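Long-range contacts in Protease/Reverse transcriptase/ribonuclease H (Eastern chimpanzee simian foamy virus, PDB 7KSF), which joins aspartic protease, reverse transcriptase and ribonuclease H in a single polyprotein chain, probably serving both viral DNA synthesis and precursor processing: residues T188-T193 with Q274-R279; G590-D595 with I614-Y619. The protein carries 1 engineered substitution. All coordinates share one frame; numbering follows the deposited sequence.

Contact 1: T188-T193 with Q274-R279; sequences TPQNST and QYCWTR
Thr188 and Cys276 form the antiparallel hydrogen-bonded pair that fixes the register of segments 188-193 and 274-279. Over Thr188-Ser192 and Gln274-Thr278 the end-to-end directions are 121° apart. The backbones of the pair exchange two bonds: Thr188 N gives its hydrogen to Cys276 O at 2.8 Å and nearly straight (167°), whereas the return bond from Cys276 N to Thr188 O is more bent. Gln190 N adds a weak bond to Gln274 O at 3.4 Å. The case illustrates how a very short pairing can be extended by side chains once the backbones diverge. On the face shared by Thr188 and Cys276, CG2 of Thr188, set between the N and carbonyl carbon of Thr188, lies 3.4 Å from Cys276 O. The same methyl touches Thr278 OG1, whose hydroxyl is hydrogen-bonded to Gly185 O. Cys276 SG, anti to the carbonyl carbon of Cys276 (chi1 -67°), sits 3.2 Å from Gln190 O and also touches Gln190 CB. Tyr275 brings CE2 of its ring to CB of Pro189, 3.8 Å away, in an apolar contact. Farther along, the extended chain of Gln274 runs to residues 190-192: its CG approaches Gln190 O at 3.7 Å, and its amide end reaches the backbone of Asn191 and Ser192. Ser192 turns its CB toward the strand, while its OG is held by Trp264 O and Met194 N. Strand 187-189 is one outer member of a small three-stranded antiparallel sheet, consistent with the fingers of a reverse transcriptase, with strand 273-277 in the middle and strand 268-270 beyond it; Trp277 packs onto Met210 and Leu212 of strand 208-212.

Contact 2: G590-D595 with I614-Y619; sequences GVFYTD and IVHATY
Strand 590-595 runs antiparallel to 614-618, axes 152° apart and 4.6 Å from each other, with Val591 opposite Ala617 and Tyr593 opposite Val615 as hydrogen-bonded pairs. Four backbone bonds hold the ladder; Ala617 N reaches Val591 O at 2.7 Å, and Tyr593 N reaches Val615 O at 3.0 Å. On the face bearing Phe592 and His616, His616 CG is anti to its backbone N (chi1 -169°) and Phe592 CG anti to its carbonyl carbon. The two rings meet obliquely, planes at 49°, with Phe592 CE2 over one face of the imidazole toward its rim. On the other face, CB of Ala617 lies at the edge of the Tyr593 ring, 3.6 Å from CE2, and Val591 CG2 packs on CD1 of Tyr619 at 3.6 Å. In the five-stranded mixed sheet of the RNase H fold, strand 610-618 has 624-634 as its other neighbour, and 590-597 has the parallel strand 660-664. Phe592 and Thr594 pack on helix 638-654, while Tyr593 and Val615 meet helix 727-744. The carboxylate of Asp595 lies close to those of Asp665 and Asp736 and touches Glu642, a calcium ligand, an acidic cluster consistent with the active site of RNases H.

Read from the N terminus, the chain first passes through the protease region and then reaches contact 1, where an 80-residue excursion closes as strand 273-277 returns beside strand 187-189 within the reverse transcriptase part. Contact 2 opens only later, after the RNase H-like region has been traversed, and joins strands 590-597 and 610-618 across 18 intervening residues as neighbours in the RNase H sheet. The two loops are in series, neither enclosing nor crossing the other. Their centres lie about 61 Å apart, on opposite sides of the chain's centre, and each ties strands within its own domain.

Contact 1: T188-T193 with Q274-R279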
ATOM      1  N   THR A 188      -3.042  15.975  26.160  1.00 70.29           N
ATOM      2  CA  THR A 188      -3.067  16.668  27.431  1.00 67.89           C
ATOM      3  C   THR A 188      -4.416  16.463  28.107  1.00 72.13           C
ATOM      4  O   THR A 188      -5.461  16.566  27.456  1.00 81.42           O
ATOM      5  CB  THR A 188      -2.807  18.170  27.264  1.00 71.69           C
ATOM      6  OG1 THR A 188      -3.165  18.854  28.469  1.00 81.23           O
ATOM      7  CG2 THR A 188      -3.610  18.729  26.098  1.00 68.11           C
ATOM      8  N   PRO A 189      -4.426  16.166  29.403  1.00 69.56           N
ATOM      9  CA  PRO A 189      -5.699  16.016  30.123  1.00 76.08           C
ATOM     10  C   PRO A 189      -6.353  17.375  30.331  1.00 94.81           C
ATOM     11  O   PRO A 189      -5.811  18.239  31.022  1.00 98.66           O
ATOM     12  CB  PRO A 189      -5.285  15.371  31.448  1.00 79.93           C
ATOM     13  CG  PRO A 189      -3.867  15.794  31.639  1.00 77.57           C
ATOM     14  CD  PRO A 189      -3.263  15.897  30.265  1.00 70.12           C
ATOM     15  N   GLN A 190      -7.521  17.560  29.720  1.00 91.62           N
ATOM     16  CA  GLN A 190      -8.219  18.836  29.792  1.00 87.72           C
ATOM     17  C   GLN A 190      -9.673  18.630  29.396  1.00 83.34           C
ATOM     18  O   GLN A 190      -9.957  18.072  28.331  1.00 72.75           O
ATOM     19  CB  GLN A 190      -7.550  19.876  28.883  1.00 79.88           C
ATOM     20  CG  GLN A 190      -8.258  21.221  28.824  1.00 72.72           C
ATOM     21  CD  GLN A 190      -7.516  22.239  27.976  1.00 73.04           C
ATOM     22  OE1 GLN A 190      -6.300  22.155  27.801  1.00 71.33           O
ATOM     23  NE2 GLN A 190      -8.251  23.206  27.442  1.00 81.17           N
ATOM     24  N   ASN A 191     -10.586  19.070  30.260  1.00 86.75           N
ATOM     25  CA  ASN A 191     -11.998  19.075  29.925  1.00 89.36           C
ATOM     26  C   ASN A 191     -12.275  20.089  28.824  1.00 88.33           C
ATOM     27  O   ASN A 191     -11.489  21.009  28.575  1.00 74.58           O
ATOM     28  CB  ASN A 191     -12.844  19.400  31.154  1.00 88.85           C
ATOM     29  CG  ASN A 191     -12.770  18.326  32.211  1.00 73.70           C
ATOM     30  OD1 ASN A 191     -11.760  17.636  32.344  1.00 73.35           O
ATOM     31  ND2 ASN A 191     -13.848  18.175  32.969  1.00 73.29           N
ATOM     32  N   SER A 192     -13.414  19.925  28.166  1.00 80.89           N
ATOM     33  CA  SER A 192     -13.742  20.782  27.038  1.00 75.90           C
ATOM     34  C   SER A 192     -15.240  20.721  26.794  1.00 84.17           C
ATOM     35  O   SER A 192     -15.951  19.892  27.367  1.00 77.06           O
ATOM     36  CB  SER A 192     -12.967  20.367  25.786  1.00 75.07           C
ATOM     37  OG  SER A 192     -13.598  20.841  24.608  1.00 75.49           O
ATOM     38  N   THR A 193     -15.706  21.627  25.934  1.00 97.49           N
ATOM     39  CA  THR A 193     -17.109  21.627  25.542  1.00101.67           C
ATOM     40  C   THR A 193     -17.394  20.542  24.511  1.00102.10           C
ATOM     41  O   THR A 193     -18.412  19.849  24.604  1.00101.50           O
ATOM     42  CB  THR A 193     -17.492  23.001  24.987  1.00 98.79           C
ATOM     43  OG1 THR A 193     -17.165  24.014  25.948  1.00 92.92           O
ATOM     44  CG2 THR A 193     -18.981  23.057  24.674  1.00 92.70           C
ATOM     45  N   GLN A 274     -11.426  12.853  30.007  1.00 79.66           N
ATOM     46  CA  GLN A 274     -11.398  13.656  28.795  1.00 73.66           C
ATOM     47  C   GLN A 274      -9.979  14.140  28.527  1.00 73.07           C
ATOM     48  O   GLN A 274      -9.307  14.637  29.436  1.00 78.41           O
ATOM     49  CB  GLN A 274     -12.358  14.841  28.922  1.00 79.60           C
ATOM     50  CG  GLN A 274     -12.615  15.603  27.635  1.00 85.60           C
ATOM     51  CD  GLN A 274     -13.722  16.633  27.783  1.00 91.55           C
ATOM     52  OE1 GLN A 274     -14.019  17.384  26.852  1.00 90.89           O
ATOM     53  NE2 GLN A 274     -14.343  16.672  28.957  1.00 92.31           N
ATOM     54  N   TYR A 275      -9.525  13.985  27.290  1.00 72.26           N
ATOM     55  CA  TYR A 275      -8.195  14.409  26.876  1.00 70.97           C
ATOM     56  C   TYR A 275      -8.305  15.371  25.700  1.00 70.27           C
ATOM     57  O   TYR A 275      -9.363  15.526  25.090  1.00 79.26           O
ATOM     58  CB  TYR A 275      -7.317  13.210  26.502  1.00 70.79           C
ATOM     59  CG  TYR A 275      -6.885  12.370  27.683  1.00 73.69           C
ATOM     60  CD1 TYR A 275      -7.488  11.146  27.949  1.00 74.53           C
ATOM     61  CD2 TYR A 275      -5.877  12.802  28.536  1.00 73.37           C
ATOM     62  CE1 TYR A 275      -7.094  10.372  29.028  1.00 77.20           C
ATOM     63  CE2 TYR A 275      -5.479  12.037  29.619  1.00 80.79           C
ATOM     64  CZ  TYR A 275      -6.090  10.824  29.858  1.00 84.76           C
ATOM     65  OH  TYR A 275      -5.695  10.060  30.933  1.00 81.29           O
ATOM     66  N   CYS A 276      -7.187  16.025  25.384  1.00 69.46           N
ATOM     67  CA  CYS A 276      -7.129  16.968  24.277  1.00 68.61           C
ATOM     68  C   CYS A 276      -5.821  16.783  23.519  1.00 67.42           C
ATOM     69  O   CYS A 276      -4.837  16.260  24.050  1.00 68.96           O
ATOM     70  CB  CYS A 276      -7.261  18.417  24.764  1.00 71.64           C
ATOM     71  SG  CYS A 276      -8.881  18.821  25.448  1.00 81.23           S
ATOM     72  N   TRP A 277      -5.822  17.223  22.264  1.00 67.30           N
ATOM     73  CA  TRP A 277      -4.678  17.061  21.378  1.00 66.36           C
ATOM     74  C   TRP A 277      -3.793  18.299  21.416  1.00 66.40           C
ATOM     75  O   TRP A 277      -4.273  19.422  21.234  1.00 73.20           O
ATOM     76  CB  TRP A 277      -5.132  16.795  19.941  1.00 66.85           C
ATOM     77  CG  TRP A 277      -5.639  15.413  19.715  1.00 66.81           C
ATOM     78  CD1 TRP A 277      -6.920  14.976  19.873  1.00 67.62           C
ATOM     79  CD2 TRP A 277      -4.878  14.282  19.281  1.00 66.18           C
ATOM     80  NE1 TRP A 277      -7.004  13.639  19.567  1.00 67.41           N
ATOM     81  CE2 TRP A 277      -5.763  13.190  19.201  1.00 66.52           C
ATOM     82  CE3 TRP A 277      -3.532  14.086  18.955  1.00 65.62           C
ATOM     83  CZ2 TRP A 277      -5.348  11.921  18.806  1.00 66.34           C
ATOM     84  CZ3 TRP A 277      -3.123  12.825  18.564  1.00 65.34           C
ATOM     85  CH2 TRP A 277      -4.028  11.760  18.492  1.00 65.88           C
ATOM     86  N   THR A 278      -2.498  18.084  21.652  1.00 65.87           N
ATOM     87  CA  THR A 278      -1.520  19.157  21.512  1.00 66.31           C
ATOM     88  C   THR A 278      -1.157  19.391  20.052  1.00 67.20           C
ATOM     89  O   THR A 278      -0.878  20.530  19.658  1.00 68.05           O
ATOM     90  CB  THR A 278      -0.261  18.826  22.320  1.00 65.68           C
ATOM     91  OG1 THR A 278      -0.606  18.673  23.701  1.00 65.60           O
ATOM     92  CG2 THR A 278       0.779  19.927  22.184  1.00 67.28           C
ATOM     93  N   ARG A 279      -1.174  18.341  19.244  1.00 66.41           N
ATOM     94  CA  ARG A 279      -0.791  18.401  17.844  1.00 66.83           C
ATOM     95  C   ARG A 279      -2.015  18.201  16.958  1.00 67.16           C
ATOM     96  O   ARG A 279      -3.129  17.969  17.437  1.00 67.07           O
ATOM     97  CB  ARG A 279       0.279  17.349  17.547  1.00 66.28           C
ATOM     98  CG  ARG A 279       1.276  17.156  18.676  1.00 65.66           C
ATOM     99  CD  ARG A 279       2.182  18.363  18.839  1.00 66.62           C
ATOM    100  NE  ARG A 279       3.277  18.099  19.768  1.00 73.48           N
ATOM    101  CZ  ARG A 279       4.392  17.452  19.441  1.00 71.65           C
ATOM    102  NH1 ARG A 279       4.553  16.997  18.209  1.00 65.50           N
ATOM    103  NH2 ARG A 279       5.338  17.257  20.348  1.00 86.46           N
TER

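Contact 2: G590-D595 with I614-Y619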
ATOM      1  N   GLY A 590      16.714 -16.447  -8.522  1.00145.00           N
ATOM      2  CA  GLY A 590      16.921 -17.881  -8.457  1.00154.20           C
ATOM      3  C   GLY A 590      16.396 -18.622  -9.670  1.00147.34           C
ATOM      4  O   GLY A 590      15.350 -18.271 -10.219  1.00142.92           O
ATOM      5  N   VAL A 591      17.125 -19.651 -10.097  1.00143.42           N
ATOM      6  CA  VAL A 591      16.743 -20.482 -11.233  1.00146.68           C
ATOM      7  C   VAL A 591      16.684 -21.928 -10.757  1.00136.87           C
ATOM      8  O   VAL A 591      17.639 -22.425 -10.147  1.00136.01           O
ATOM      9  CB  VAL A 591      17.727 -20.330 -12.407  1.00152.21           C
ATOM     10  CG1 VAL A 591      17.364 -21.283 -13.534  1.00158.10           C
ATOM     11  CG2 VAL A 591      17.736 -18.892 -12.902  1.00151.43           C
ATOM     12  N   PHE A 592      15.565 -22.591 -11.028  1.00135.97           N
ATOM     13  CA  PHE A 592      15.325 -23.957 -10.577  1.00133.55           C
ATOM     14  C   PHE A 592      15.129 -24.856 -11.789  1.00132.99           C
ATOM     15  O   PHE A 592      14.139 -24.721 -12.516  1.00138.04           O
ATOM     16  CB  PHE A 592      14.112 -24.019  -9.650  1.00132.81           C
ATOM     17  CG  PHE A 592      14.411 -23.620  -8.235  1.00130.11           C
ATOM     18  CD1 PHE A 592      14.743 -24.575  -7.288  1.00131.16           C
ATOM     19  CD2 PHE A 592      14.361 -22.290  -7.850  1.00133.98           C
ATOM     20  CE1 PHE A 592      15.020 -24.213  -5.983  1.00134.05           C
ATOM     21  CE2 PHE A 592      14.636 -21.922  -6.545  1.00130.20           C
ATOM     22  CZ  PHE A 592      14.966 -22.884  -5.610  1.00127.36           C
ATOM     23  N   TYR A 593      16.075 -25.764 -12.009  1.00130.32           N
ATOM     24  CA  TYR A 593      15.948 -26.772 -13.051  1.00129.04           C
ATOM     25  C   TYR A 593      15.370 -28.044 -12.442  1.00126.15           C
ATOM     26  O   TYR A 593      15.824 -28.493 -11.385  1.00124.48           O
ATOM     27  CB  TYR A 593      17.301 -27.069 -13.698  1.00128.31           C
ATOM     28  CG  TYR A 593      17.975 -25.871 -14.319  1.00130.81           C
ATOM     29  CD1 TYR A 593      17.624 -25.431 -15.588  1.00139.49           C
ATOM     30  CD2 TYR A 593      18.971 -25.186 -13.639  1.00131.66           C
ATOM     31  CE1 TYR A 593      18.240 -24.335 -16.159  1.00147.48           C
ATOM     32  CE2 TYR A 593      19.593 -24.091 -14.198  1.00134.08           C
ATOM     33  CZ  TYR A 593      19.225 -23.669 -15.459  1.00149.30           C
ATOM     34  OH  TYR A 593      19.843 -22.578 -16.025  1.00155.33           O
ATOM     35  N   THR A 594      14.368 -28.615 -13.104  1.00126.07           N
ATOM     36  CA  THR A 594      13.728 -29.830 -12.629  1.00130.52           C
ATOM     37  C   THR A 594      13.673 -30.865 -13.743  1.00133.00           C
ATOM     38  O   THR A 594      13.816 -30.546 -14.927  1.00135.33           O
ATOM     39  CB  THR A 594      12.303 -29.571 -12.110  1.00135.11           C
ATOM     40  OG1 THR A 594      11.487 -29.065 -13.175  1.00147.18           O
ATOM     41  CG2 THR A 594      12.324 -28.572 -10.964  1.00122.77           C
ATOM     42  N   ASP A 595      13.457 -32.110 -13.335  1.00121.87           N
ATOM     43  CA  ASP A 595      13.343 -33.239 -14.250  1.00116.55           C
ATOM     44  C   ASP A 595      12.860 -34.445 -13.453  1.00114.00           C
ATOM     45  O   ASP A 595      12.795 -34.411 -12.222  1.00113.27           O
ATOM     46  CB  ASP A 595      14.677 -33.534 -14.945  1.00116.01           C
ATOM     47  CG  ASP A 595      14.531 -34.496 -16.105  1.00115.61           C
ATOM     48  OD1 ASP A 595      14.568 -35.721 -15.867  1.00113.87           O
ATOM     49  OD2 ASP A 595      14.374 -34.028 -17.250  1.00117.92           O
ATOM     50  N   ILE A 614      16.422 -31.764  -8.825  1.00116.29           N
ATOM     51  CA  ILE A 614      16.215 -30.338  -8.612  1.00118.72           C
ATOM     52  C   ILE A 614      17.575 -29.663  -8.500  1.00120.04           C
ATOM     53  O   ILE A 614      18.476 -30.169  -7.823  1.00125.35           O
ATOM     54  CB  ILE A 614      15.364 -30.060  -7.353  1.00123.92           C
ATOM     55  CG1 ILE A 614      13.970 -30.691  -7.483  1.00136.24           C
ATOM     56  CG2 ILE A 614      15.245 -28.566  -7.101  1.00125.91           C
ATOM     57  CD1 ILE A 614      13.860 -32.094  -6.912  1.00113.70           C
ATOM     58  N   VAL A 615      17.723 -28.518  -9.170  1.00128.49           N
ATOM     59  CA  VAL A 615      18.965 -27.751  -9.170  1.00124.80           C
ATOM     60  C   VAL A 615      18.632 -26.293  -8.884  1.00127.56           C
ATOM     61  O   VAL A 615      17.755 -25.715  -9.535  1.00128.79           O
ATOM     62  CB  VAL A 615      19.717 -27.877 -10.509  1.00125.15           C
ATOM     63  CG1 VAL A 615      20.950 -26.989 -10.512  1.00127.39           C
ATOM     64  CG2 VAL A 615      20.095 -29.324 -10.780  1.00122.32           C
ATOM     65  N   HIS A 616      19.333 -25.701  -7.917  1.00128.99           N
ATOM     66  CA  HIS A 616      19.206 -24.279  -7.607  1.00132.10           C
ATOM     67  C   HIS A 616      20.396 -23.555  -8.224  1.00134.40           C
ATOM     68  O   HIS A 616      21.540 -23.760  -7.805  1.00134.53           O
ATOM     69  CB  HIS A 616      19.138 -24.044  -6.099  1.00133.06           C
ATOM     70  CG  HIS A 616      18.752 -22.645  -5.721  1.00151.03           C
ATOM     71  ND1 HIS A 616      17.950 -22.364  -4.634  1.00148.05           N
ATOM     72  CD2 HIS A 616      19.054 -21.453  -6.283  1.00157.30           C
ATOM     73  CE1 HIS A 616      17.777 -21.057  -4.545  1.00148.55           C
ATOM     74  NE2 HIS A 616      18.435 -20.480  -5.534  1.00151.72           N
ATOM     75  N   ALA A 617      20.126 -22.707  -9.214  1.00142.73           N
ATOM     76  CA  ALA A 617      21.159 -21.976  -9.932  1.00140.47           C
ATOM     77  C   ALA A 617      20.915 -20.479  -9.825  1.00140.81           C
ATOM     78  O   ALA A 617      19.768 -20.022  -9.849  1.00140.58           O
ATOM     79  CB  ALA A 617      21.207 -22.392 -11.403  1.00143.82           C
ATOM     80  N   THR A 618      22.004 -19.723  -9.712  1.00142.44           N
ATOM     81  CA  THR A 618      21.961 -18.267  -9.656  1.00144.80           C
ATOM     82  C   THR A 618      22.813 -17.707 -10.784  1.00147.08           C
ATOM     83  O   THR A 618      23.957 -18.132 -10.970  1.00147.29           O
ATOM     84  CB  THR A 618      22.459 -17.746  -8.304  1.00145.13           C
ATOM     85  OG1 THR A 618      23.807 -18.178  -8.087  1.00145.35           O
ATOM     86  CG2 THR A 618      21.575 -18.260  -7.175  1.00144.23           C
ATOM     87  N   TYR A 619      22.252 -16.757 -11.533  1.00156.50           N
ATOM     88  CA  TYR A 619      22.936 -16.132 -12.657  1.00157.35           C
ATOM     89  C   TYR A 619      23.312 -14.680 -12.389  1.00169.98           C
ATOM     90  O   TYR A 619      23.696 -13.972 -13.325  1.00172.34           O
ATOM     91  CB  TYR A 619      22.067 -16.210 -13.915  1.00160.35           C
ATOM     92  CG  TYR A 619      21.962 -17.585 -14.529  1.00158.12           C
ATOM     93  CD1 TYR A 619      21.090 -18.533 -14.013  1.00150.36           C
ATOM     94  CD2 TYR A 619      22.728 -17.931 -15.634  1.00158.72           C
ATOM     95  CE1 TYR A 619      20.989 -19.790 -14.572  1.00146.79           C
ATOM     96  CE2 TYR A 619      22.633 -19.184 -16.201  1.00152.91           C
ATOM     97  CZ  TYR A 619      21.763 -20.108 -15.668  1.00149.24           C
ATOM     98  OH  TYR A 619      21.670 -21.358 -16.231  1.00153.22           O
TER